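Local coordinates for putative tryptophan halogenase (Xanthomonas campestris pv. campestris, PDB 6Y1W) that acts as a flavin-dependent halogenase, using FAD as its cofactor as the tryptophan halogenase family does, at the interface of chains A and B. Numbering follows the deposited sequence. Chains: chain A/B, Putative tryptophan halogenase.

Contact 1: the interface of chains A and B. Residues chain A 372, 376, 379-380; chain B 421, 425, 433.
A:Glu376 and B:His421 meet at about a right angle, yet the carboxylate of one and the imidazole of the other lie nearly coplanar, 16° between planes. The B:His421 NE2 N-H points along the ring plane to A:Glu376 OE1 at 2.7 Å, in a fairly straight bond (161° at H) to the anti lone pair. CG anti to the backbone N (chi1 171°) and a bend at chi2 bring that oxygen to the histidine, while A:Glu376 CB lies at the imidazole edge. A:Gln380, one helical turn on, fixes the carboxylate from within chain A: its NE2 donates to the anti lone pair of A:Glu376 OE2 at 2.7 Å. The same amide nitrogen stands over the centre of the B:Phe433 ring, 3.7 Å above its plane, with amide and ring nearly perpendicular. On that face the carboxylate lies almost parallel to the ring but offset, A:Glu376 OE2 3.7 Å from B:Phe433 CD2. Beside the CE1-ND1 rim of the imidazole, A:Val372 CG2 packs 3.6 Å from B:His421 CE1 and touches the backbone of B:Leu425. The patch joins helix 371-397 of chain A to helix 417-429 of chain B, helping to hold the two-fold pair of the deposited assembly together.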
loop_
_atom_site.group_PDB
_atom_site.type_symbol
_atom_site.label_atom_id
_atom_site.label_comp_id
_atom_site.label_asym_id
_atom_site.label_seq_id
_atom_site.Cartn_x
_atom_site.Cartn_y
_atom_site.Cartn_z
ATOM N N VAL A 372 -8.849 -18.267 10.214
ATOM C CA VAL A 372 -8.698 -16.828 9.995
ATOM C C VAL A 372 -7.399 -16.542 9.255
ATOM O O VAL A 372 -7.336 -15.616 8.430
ATOM C CB VAL A 372 -8.800 -16.009 11.307
ATOM C CG1 VAL A 372 -7.601 -16.191 12.213
ATOM C CG2 VAL A 372 -8.933 -14.515 10.970
ATOM N N GLU A 376 -7.171 -14.832 5.438
ATOM C CA GLU A 376 -6.363 -13.658 5.151
ATOM C C GLU A 376 -5.387 -13.956 4.015
ATOM O O GLU A 376 -5.233 -13.146 3.089
ATOM C CB GLU A 376 -5.625 -13.223 6.408
ATOM C CG GLU A 376 -4.569 -12.121 6.246
ATOM C CD GLU A 376 -5.129 -10.745 5.923
ATOM O OE1 GLU A 376 -6.297 -10.482 6.259
ATOM O OE2 GLU A 376 -4.393 -9.924 5.322
ATOM N N ARG A 379 -7.218 -14.041 0.713
ATOM C CA ARG A 379 -7.667 -12.702 0.300
ATOM C C ARG A 379 -6.539 -11.907 -0.344
ATOM O O ARG A 379 -6.727 -11.248 -1.382
ATOM C CB ARG A 379 -8.216 -11.953 1.512
ATOM C CG ARG A 379 -8.996 -10.706 1.157
ATOM C CD ARG A 379 -9.090 -9.775 2.366
ATOM N NE ARG A 379 -7.969 -8.849 2.363
ATOM C CZ ARG A 379 -7.110 -8.743 3.364
ATOM N NH1 ARG A 379 -7.279 -9.495 4.431
ATOM N NH2 ARG A 379 -6.092 -7.890 3.297
ATOM N N GLN A 380 -5.362 -11.934 0.281
ATOM C CA GLN A 380 -4.213 -11.219 -0.256
ATOM C C GLN A 380 -3.801 -11.815 -1.587
ATOM O O GLN A 380 -3.530 -11.079 -2.543
ATOM C CB GLN A 380 -3.047 -11.278 0.733
ATOM C CG GLN A 380 -3.232 -10.531 2.047
ATOM C CD GLN A 380 -1.923 -10.472 2.825
ATOM O OE1 GLN A 380 -0.829 -10.561 2.238
ATOM N NE2 GLN A 380 -2.017 -10.326 4.144
ATOM N N HIS B 421 -12.661 -9.228 11.376
ATOM C CA HIS B 421 -11.577 -10.026 10.828
ATOM C C HIS B 421 -10.229 -9.609 11.407
ATOM O O HIS B 421 -9.397 -10.471 11.726
ATOM C CB HIS B 421 -11.568 -9.918 9.299
ATOM C CG HIS B 421 -10.372 -10.571 8.689
ATOM N ND1 HIS B 421 -10.175 -11.939 8.741
ATOM C CD2 HIS B 421 -9.277 -10.047 8.078
ATOM C CE1 HIS B 421 -9.017 -12.229 8.169
ATOM N NE2 HIS B 421 -8.450 -11.101 7.771
ATOM N N LEU B 425 -7.830 -12.046 13.612
ATOM C CA LEU B 425 -6.467 -12.345 13.182
ATOM C C LEU B 425 -5.484 -12.130 14.328
ATOM O O LEU B 425 -4.573 -12.933 14.554
ATOM C CB LEU B 425 -6.121 -11.449 11.983
ATOM C CG LEU B 425 -4.780 -11.722 11.320
ATOM C CD1 LEU B 425 -4.810 -13.134 10.733
ATOM C CD2 LEU B 425 -4.458 -10.670 10.227
ATOM N N PHE B 433 -1.845 -6.489 9.816
ATOM C CA PHE B 433 -1.347 -6.186 8.476
ATOM C C PHE B 433 -1.861 -4.804 8.100
ATOM O O PHE B 433 -3.024 -4.487 8.334
ATOM C CB PHE B 433 -1.793 -7.221 7.417
ATOM C CG PHE B 433 -1.048 -8.549 7.470
ATOM C CD1 PHE B 433 0.294 -8.640 7.130
ATOM C CD2 PHE B 433 -1.710 -9.709 7.845
ATOM C CE1 PHE B 433 0.965 -9.868 7.180
ATOM C CE2 PHE B 433 -1.049 -10.932 7.904
ATOM C CZ PHE B 433 0.289 -11.017 7.570
#

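Contact 2: the interface of chains A and B. Residues chain A 421, 433, 435; chain B 376, 379, 383.
Hydrogen bonding across the boundary starts with A:His421, whose NE2 N-H reaches B:Glu376 OE1 at 2.7 Å on the oxygen's anti lone pair. The carboxylate is turned 33° from the imidazole, and the bond is somewhat bent, 152° at H. Further along helix 371-397, B:Arg379 NH1 donates to A:Gln435 OE1 at 2.8 Å, in the carbonyl plane and on a lone pair, although A:Gln435 is poorly ordered and this link is less certain. Charge pairing runs within chain B. The guanidinium of B:Arg379 lies between two carboxylates of its own helix, NH2 meeting B:Glu376 OE2 at 2.6 Å on the syn side. NH1 sits near both oxygens of B:Glu383, 2.8 Å from OE2, which it meets off the carboxylate plane. A bend at chi3 turns the arginine tip to span the two acids. The arginine, itself in the contact, probably helps hold the carboxylate that receives the histidine. Aromatic packing completes the patch. A:Phe433, its CG between backbone N and carbonyl carbon (chi1 64°), spreads its ring beneath the carboxylate and meets the guanidinium tip to tip, its CE2 3.5 Å from B:Arg379 NH2. B:Glu376 OE2 stands over the centre of that ring, 3.6 Å above its plane.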
loop_
_atom_site.group_PDB
_atom_site.type_symbol
_atom_site.label_atom_id
_atom_site.label_comp_id
_atom_site.label_asym_id
_atom_site.label_seq_id
_atom_site.Cartn_x
_atom_site.Cartn_y
_atom_site.Cartn_z
ATOM N N HIS A 421 -11.605 1.143 -15.387
ATOM C CA HIS A 421 -11.449 2.368 -14.610
ATOM C C HIS A 421 -10.031 2.921 -14.705
ATOM O O HIS A 421 -9.842 4.136 -14.887
ATOM C CB HIS A 421 -11.837 2.118 -13.145
ATOM C CG HIS A 421 -11.562 3.293 -12.245
ATOM N ND1 HIS A 421 -12.372 4.412 -12.210
ATOM C CD2 HIS A 421 -10.569 3.518 -11.347
ATOM C CE1 HIS A 421 -11.885 5.277 -11.333
ATOM N NE2 HIS A 421 -10.789 4.761 -10.799
ATOM N N PHE A 433 -2.578 5.491 -10.338
ATOM C CA PHE A 433 -2.362 5.346 -8.906
ATOM C C PHE A 433 -1.825 3.952 -8.640
ATOM O O PHE A 433 -1.924 3.048 -9.483
ATOM C CB PHE A 433 -3.646 5.585 -8.119
ATOM C CG PHE A 433 -4.724 4.582 -8.400
ATOM C CD1 PHE A 433 -5.627 4.780 -9.436
ATOM C CD2 PHE A 433 -4.840 3.431 -7.615
ATOM C CE1 PHE A 433 -6.635 3.877 -9.685
ATOM C CE2 PHE A 433 -5.823 2.515 -7.856
ATOM C CZ PHE A 433 -6.729 2.724 -8.896
ATOM N N GLN A 435 -1.967 1.018 -5.605
ATOM C CA GLN A 435 -2.689 0.658 -4.387
ATOM C C GLN A 435 -2.037 -0.545 -3.717
ATOM O O GLN A 435 -1.637 -1.490 -4.393
ATOM C CB GLN A 435 -4.156 0.369 -4.677
ATOM C CG GLN A 435 -4.914 -0.161 -3.463
ATOM C CD GLN A 435 -6.091 0.719 -3.077
ATOM O OE1 GLN A 435 -6.922 1.072 -3.913
ATOM N NE2 GLN A 435 -6.151 1.096 -1.805
ATOM N N GLU B 376 -12.738 8.019 -8.722
ATOM C CA GLU B 376 -11.523 7.572 -8.032
ATOM C C GLU B 376 -11.396 8.266 -6.678
ATOM O O GLU B 376 -11.029 7.633 -5.683
ATOM C CB GLU B 376 -10.272 7.834 -8.892
ATOM C CG GLU B 376 -8.936 7.531 -8.181
ATOM C CD GLU B 376 -8.788 6.045 -7.847
ATOM O OE1 GLU B 376 -9.372 5.216 -8.570
ATOM O OE2 GLU B 376 -8.115 5.706 -6.853
ATOM N N ARG B 379 -13.822 6.739 -4.219
ATOM C CA ARG B 379 -13.425 5.400 -3.814
ATOM C C ARG B 379 -12.350 5.459 -2.741
ATOM O O ARG B 379 -12.424 4.739 -1.736
ATOM C CB ARG B 379 -12.947 4.605 -5.035
ATOM C CG ARG B 379 -12.535 3.158 -4.728
ATOM C CD ARG B 379 -11.722 2.547 -5.872
ATOM N NE ARG B 379 -10.397 3.149 -6.024
ATOM C CZ ARG B 379 -9.357 2.899 -5.231
ATOM N NH1 ARG B 379 -9.489 2.058 -4.218
ATOM N NH2 ARG B 379 -8.183 3.494 -5.447
ATOM N N GLU B 383 -12.779 4.258 1.278
ATOM C CA GLU B 383 -11.911 3.248 1.865
ATOM C C GLU B 383 -11.182 3.786 3.086
ATOM O O GLU B 383 -11.069 3.090 4.097
ATOM C CB GLU B 383 -10.899 2.760 0.825
ATOM C CG GLU B 383 -11.480 1.761 -0.123
ATOM C CD GLU B 383 -10.602 1.499 -1.332
ATOM O OE1 GLU B 383 -9.452 1.994 -1.383
ATOM O OE2 GLU B 383 -11.074 0.785 -2.240
#

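Contact 3: the interface of chains A and B. Residues chain A 38-39, 41-42, 367; chain B 460-462, 464-465.
B:Val462 presses its CG2 methyl into the leucine pair at the end of helix 25-39, and this is the tightly packed part of the contact. CG2 lies 3.6 Å from A:Leu38 CD2 and also touches A:Leu39 CD2, the valine crossing both leucines at about a right angle. With CG anti to the carbonyl carbon (chi1 -65°), B:Leu465 sends CD2 slantwise across the aliphatic stem of A:Gln42, 3.6 Å from its CG, while CD1 rests against the backbone carbonyl of A:Leu38. The extended A:Gln42 chain then donates from NE2 to the carbonyl O of B:Pro461 at 3.1 Å, from above the carbonyl plane rather than on a lone pair. A:Gln367 comes in tip to tip: its NE2 gives a nearly straight bond (169° at H) to B:Asp464 OD2 at 2.8 Å, met almost along the C-O axis, while its CG and CD lean on the B:Pro461 ring. Towards the looser side, water takes over. Water 1 joins A:Gln367 OE1 to B:Asp464 OD2, so OD2 takes both the amide and a water. Water 2 sits at the edge of the A:Arg41 guanidinium, 2.9 Å from NE, and links it to the carbonyl O of B:Leu465; water 3 connects A:Gln42 OE1 with the carbonyl O of B:Asp464. Short helix 461-465 is thereby seated on the partner, giving the interface of the deposited pair an apolar core with a hydrated rim here.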
loop_
_atom_site.group_PDB
_atom_site.type_symbol
_atom_site.label_atom_id
_atom_site.label_comp_id
_atom_site.label_asym_id
_atom_site.label_seq_id
_atom_site.Cartn_x
_atom_site.Cartn_y
_atom_site.Cartn_z
ATOM N N LEU A 38 14.684 -20.263 7.087
ATOM C CA LEU A 38 14.090 -19.546 8.213
ATOM C C LEU A 38 13.724 -20.473 9.367
ATOM O O LEU A 38 13.942 -20.120 10.526
ATOM C CB LEU A 38 12.851 -18.776 7.754
ATOM C CG LEU A 38 12.163 -17.926 8.808
ATOM C CD1 LEU A 38 13.005 -16.772 9.141
ATOM C CD2 LEU A 38 10.797 -17.486 8.292
ATOM N N LEU A 39 13.141 -21.653 9.074
ATOM C CA LEU A 39 12.521 -22.482 10.102
ATOM C C LEU A 39 13.058 -23.912 10.120
ATOM O O LEU A 39 12.490 -24.759 10.816
ATOM C CB LEU A 39 10.982 -22.498 9.927
ATOM C CG LEU A 39 10.311 -21.144 10.187
ATOM C CD1 LEU A 39 8.817 -21.170 9.877
ATOM C CD2 LEU A 39 10.527 -20.760 11.650
ATOM N N ARG A 41 15.386 -25.241 11.607
ATOM C CA ARG A 41 15.780 -25.772 12.931
ATOM C C ARG A 41 14.587 -26.288 13.709
ATOM O O ARG A 41 14.754 -27.052 14.676
ATOM C CB ARG A 41 16.489 -24.699 13.765
ATOM C CG ARG A 41 17.833 -24.360 13.184
ATOM C CD ARG A 41 18.424 -23.106 13.854
ATOM N NE ARG A 41 18.392 -23.183 15.309
ATOM C CZ ARG A 41 19.468 -23.442 16.049
ATOM N NH1 ARG A 41 20.637 -23.646 15.446
ATOM N NH2 ARG A 41 19.379 -23.502 17.377
ATOM N N GLN A 42 13.381 -25.899 13.313
ATOM C CA GLN A 42 12.191 -26.286 14.052
ATOM C C GLN A 42 11.288 -27.220 13.289
ATOM O O GLN A 42 10.402 -27.817 13.898
ATOM C CB GLN A 42 11.348 -25.040 14.410
ATOM C CG GLN A 42 12.095 -24.072 15.232
ATOM C CD GLN A 42 11.275 -22.934 15.804
ATOM O OE1 GLN A 42 11.668 -22.383 16.821
ATOM N NE2 GLN A 42 10.165 -22.548 15.147
ATOM N N GLN A 367 1.768 -21.785 13.768
ATOM C CA GLN A 367 1.939 -22.744 14.865
ATOM C C GLN A 367 0.883 -23.833 14.761
ATOM O O GLN A 367 1.188 -25.032 14.840
ATOM C CB GLN A 367 1.814 -22.059 16.224
ATOM C CG GLN A 367 2.767 -20.958 16.473
ATOM C CD GLN A 367 4.077 -21.431 17.081
ATOM O OE1 GLN A 367 4.393 -22.659 17.100
ATOM N NE2 GLN A 367 4.865 -20.468 17.564
ATOM N N HIS B 460 4.197 -15.920 16.310
ATOM C CA HIS B 460 4.882 -16.422 15.134
ATOM C C HIS B 460 5.998 -17.400 15.505
ATOM O O HIS B 460 6.837 -17.089 16.373
ATOM C CB HIS B 460 5.454 -15.255 14.348
ATOM C CG HIS B 460 5.852 -15.610 12.950
ATOM N ND1 HIS B 460 6.881 -16.488 12.670
ATOM C CD2 HIS B 460 5.365 -15.194 11.752
ATOM C CE1 HIS B 460 7.009 -16.600 11.355
ATOM N NE2 HIS B 460 6.119 -15.813 10.776
ATOM N N PRO B 461 6.084 -18.548 14.823
ATOM C CA PRO B 461 7.140 -19.536 15.145
ATOM C C PRO B 461 8.572 -18.994 15.075
ATOM O O PRO B 461 9.452 -19.557 15.735
ATOM C CB PRO B 461 6.925 -20.632 14.087
ATOM C CG PRO B 461 5.475 -20.520 13.678
ATOM C CD PRO B 461 5.036 -19.081 13.930
ATOM N N VAL B 462 8.870 -17.983 14.251
ATOM C CA VAL B 462 10.229 -17.433 14.189
ATOM C C VAL B 462 10.693 -16.971 15.559
ATOM O O VAL B 462 11.898 -17.014 15.881
ATOM C CB VAL B 462 10.274 -16.279 13.170
ATOM C CG1 VAL B 462 11.520 -15.372 13.365
ATOM C CG2 VAL B 462 10.264 -16.868 11.815
ATOM N N ASP B 464 10.263 -18.419 18.279
ATOM C CA ASP B 464 10.674 -19.535 19.123
ATOM C C ASP B 464 12.109 -19.999 18.849
ATOM O O ASP B 464 12.613 -20.850 19.582
ATOM C CB ASP B 464 9.699 -20.699 18.954
ATOM C CG ASP B 464 8.281 -20.354 19.427
ATOM O OD1 ASP B 464 8.152 -19.632 20.431
ATOM O OD2 ASP B 464 7.293 -20.826 18.820
ATOM N N LEU B 465 12.786 -19.434 17.840
ATOM C CA LEU B 465 14.144 -19.835 17.510
ATOM C C LEU B 465 15.148 -19.372 18.549
ATOM O O LEU B 465 16.196 -20.012 18.702
ATOM C CB LEU B 465 14.565 -19.273 16.153
ATOM C CG LEU B 465 13.771 -19.822 14.981
ATOM C CD1 LEU B 465 14.041 -18.924 13.825
ATOM C CD2 LEU B 465 14.222 -21.239 14.644
HETATM O O HOH W 1 7.385 -22.973 17.139
HETATM O O HOH W 2 16.429 -22.866 17.361
HETATM O O HOH W 3 13.366 -23.545 18.219
#

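Contact 4: the interface of chains A and B. Residues chain A 431, 459-461; chain B 362-367, 373.
Backbone groups do much of the receiving here: beyond the end of helix 350-363, chain B runs through B:Phe365 and B:Pro366 in a polyproline-like conformation (psi 135° and 131°), which A:His460 shares, while A:His459 is more fully extended. A:His460 NE2 donates to the carbonyl O of B:Leu362 at 2.7 Å, in the ring plane and nearly head-on to the oxygen. A:Arg431 carries the charged part. Bent at chi3 (-127°), it brings NH1 to B:Asp373 OD2 at 2.9 Å, a salt bridge in the guanidinium plane that meets the carboxylate oxygen from above its own plane. The same NH1 also bonds the carbonyl O of B:Phe365 at 3.1 Å, so one nitrogen serves a charged and a neutral acceptor. B:Thr364 lies against the guanidinium face with its backbone, and its CG2 methyl packs 3.6 Å from A:Arg431 CD. A:Pro461 CG touches the B:Phe365 ring at its edge, 3.8 Å from CD2. B:Gln367 crosses A:His459 obliquely, its OE1 3.1 Å from the backbone N of A:His459 as an acceptor. That OE1 is also 3.2 Å from A:His459 O, which can only accept, so the amide as modelled is doubtful. The site fits A:Arg431 and the approach to and first residue of helix 461-465 against the end of helix 350-363, the connection after it and the start of helix 371-397.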
loop_
_atom_site.group_PDB
_atom_site.type_symbol
_atom_site.label_atom_id
_atom_site.label_comp_id
_atom_site.label_asym_id
_atom_site.label_seq_id
_atom_site.Cartn_x
_atom_site.Cartn_y
_atom_site.Cartn_z
ATOM N N ARG A 431 -3.845 10.332 -15.333
ATOM C CA ARG A 431 -3.600 9.923 -13.954
ATOM C C ARG A 431 -3.489 8.416 -13.805
ATOM O O ARG A 431 -4.141 7.648 -14.526
ATOM C CB ARG A 431 -4.704 10.467 -13.042
ATOM C CG ARG A 431 -4.681 12.003 -13.084
ATOM C CD ARG A 431 -5.475 12.638 -11.929
ATOM N NE ARG A 431 -6.465 13.595 -12.426
ATOM C CZ ARG A 431 -6.288 14.913 -12.526
ATOM N NH1 ARG A 431 -7.280 15.655 -12.993
ATOM N NH2 ARG A 431 -5.146 15.499 -12.136
ATOM N N HIS A 459 -4.060 17.013 -18.766
ATOM C CA HIS A 459 -3.023 16.758 -17.774
ATOM C C HIS A 459 -3.277 17.623 -16.549
ATOM O O HIS A 459 -4.137 18.514 -16.551
ATOM C CB HIS A 459 -1.634 17.048 -18.343
ATOM C CG HIS A 459 -1.456 18.469 -18.771
ATOM N ND1 HIS A 459 -1.502 18.861 -20.093
ATOM C CD2 HIS A 459 -1.223 19.592 -18.052
ATOM C CE1 HIS A 459 -1.320 20.167 -20.165
ATOM N NE2 HIS A 459 -1.162 20.635 -18.945
ATOM N N HIS A 460 -2.492 17.368 -15.500
ATOM C CA HIS A 460 -2.666 18.100 -14.251
ATOM C C HIS A 460 -2.399 19.583 -14.492
ATOM O O HIS A 460 -1.365 19.944 -15.069
ATOM C CB HIS A 460 -1.717 17.544 -13.186
ATOM C CG HIS A 460 -2.051 17.961 -11.790
ATOM N ND1 HIS A 460 -2.058 19.274 -11.394
ATOM C CD2 HIS A 460 -2.361 17.229 -10.685
ATOM C CE1 HIS A 460 -2.357 19.351 -10.106
ATOM N NE2 HIS A 460 -2.546 18.123 -9.654
ATOM N N PRO A 461 -3.303 20.473 -14.078
ATOM C CA PRO A 461 -3.078 21.913 -14.313
ATOM C C PRO A 461 -1.854 22.507 -13.609
ATOM O O PRO A 461 -1.450 23.622 -13.957
ATOM C CB PRO A 461 -4.385 22.566 -13.826
ATOM C CG PRO A 461 -5.024 21.566 -12.945
ATOM C CD PRO A 461 -4.598 20.196 -13.417
ATOM N N LEU B 362 -5.855 18.152 -4.447
ATOM C CA LEU B 362 -4.752 18.790 -5.177
ATOM C C LEU B 362 -4.035 17.794 -6.080
ATOM O O LEU B 362 -3.619 18.141 -7.201
ATOM C CB LEU B 362 -3.758 19.426 -4.212
ATOM C CG LEU B 362 -4.325 20.681 -3.528
ATOM C CD1 LEU B 362 -3.327 21.329 -2.635
ATOM C CD2 LEU B 362 -4.779 21.671 -4.537
ATOM N N GLN B 363 -3.923 16.544 -5.635
ATOM C CA GLN B 363 -3.285 15.513 -6.448
ATOM C C GLN B 363 -4.156 15.056 -7.604
ATOM O O GLN B 363 -3.652 14.332 -8.477
ATOM C CB GLN B 363 -2.886 14.317 -5.544
ATOM C CG GLN B 363 -1.801 14.727 -4.544
ATOM C CD GLN B 363 -1.253 13.571 -3.734
ATOM O OE1 GLN B 363 -2.008 12.738 -3.266
ATOM N NE2 GLN B 363 0.067 13.519 -3.573
ATOM N N THR B 364 -5.457 15.397 -7.608
ATOM C CA THR B 364 -6.389 15.052 -8.677
ATOM C C THR B 364 -7.013 16.314 -9.262
ATOM O O THR B 364 -8.153 16.282 -9.732
ATOM C CB THR B 364 -7.520 14.112 -8.215
ATOM O OG1 THR B 364 -7.102 13.259 -7.133
ATOM C CG2 THR B 364 -8.023 13.274 -9.404
ATOM N N PHE B 365 -6.305 17.426 -9.198
ATOM C CA PHE B 365 -6.972 18.692 -9.450
ATOM C C PHE B 365 -7.436 18.791 -10.898
ATOM O O PHE B 365 -6.709 18.410 -11.811
ATOM C CB PHE B 365 -6.099 19.909 -9.096
ATOM C CG PHE B 365 -6.945 21.128 -8.817
ATOM C CD1 PHE B 365 -7.581 21.270 -7.593
ATOM C CD2 PHE B 365 -7.198 22.060 -9.818
ATOM C CE1 PHE B 365 -8.441 22.351 -7.370
ATOM C CE2 PHE B 365 -8.060 23.161 -9.593
ATOM C CZ PHE B 365 -8.660 23.304 -8.375
ATOM N N PRO B 366 -8.662 19.251 -11.135
ATOM C CA PRO B 366 -9.212 19.200 -12.494
ATOM C C PRO B 366 -8.695 20.353 -13.341
ATOM O O PRO B 366 -8.732 21.513 -12.921
ATOM C CB PRO B 366 -10.724 19.320 -12.281
ATOM C CG PRO B 366 -10.838 20.090 -10.950
ATOM C CD PRO B 366 -9.692 19.552 -10.117
ATOM N N GLN B 367 -8.221 20.008 -14.550
ATOM C CA GLN B 367 -8.245 20.951 -15.667
ATOM C C GLN B 367 -9.688 21.162 -16.084
ATOM O O GLN B 367 -10.192 22.290 -16.147
ATOM C CB GLN B 367 -7.407 20.395 -16.843
ATOM C CG GLN B 367 -6.329 21.338 -17.376
ATOM C CD GLN B 367 -5.395 20.676 -18.403
ATOM O OE1 GLN B 367 -5.731 19.651 -19.025
ATOM N NE2 GLN B 367 -4.225 21.256 -18.575
ATOM N N ASP B 373 -12.451 10.926 -12.598
ATOM C CA ASP B 373 -11.672 11.501 -11.500
ATOM C C ASP B 373 -12.502 11.529 -10.229
ATOM O O ASP B 373 -12.011 11.197 -9.138
ATOM C CB ASP B 373 -11.244 12.939 -11.846
ATOM C CG ASP B 373 -10.115 12.993 -12.897
ATOM O OD1 ASP B 373 -9.668 11.936 -13.349
ATOM O OD2 ASP B 373 -9.703 14.105 -13.273
#

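Contact 1 and contact 2 are two-fold related versions of one histidine-glutamate site, their C-alpha centres about 21 Å apart, with Phe433 and Arg379 placed differently in each. Contact 3 and contact 4, about 49 Å apart, mark the two ends of the interface and share residues 367, 460 and 461 with the chains exchanged. Contact 4 lies about 14 Å from contact 2, and both draw on helix 371-397 of chain B; contact 3 is about 21 Å from contact 1. All centres stay 26 to 33 Å from a presumed catalytic Lys89, which suggests a role in assembly rather than chemistry.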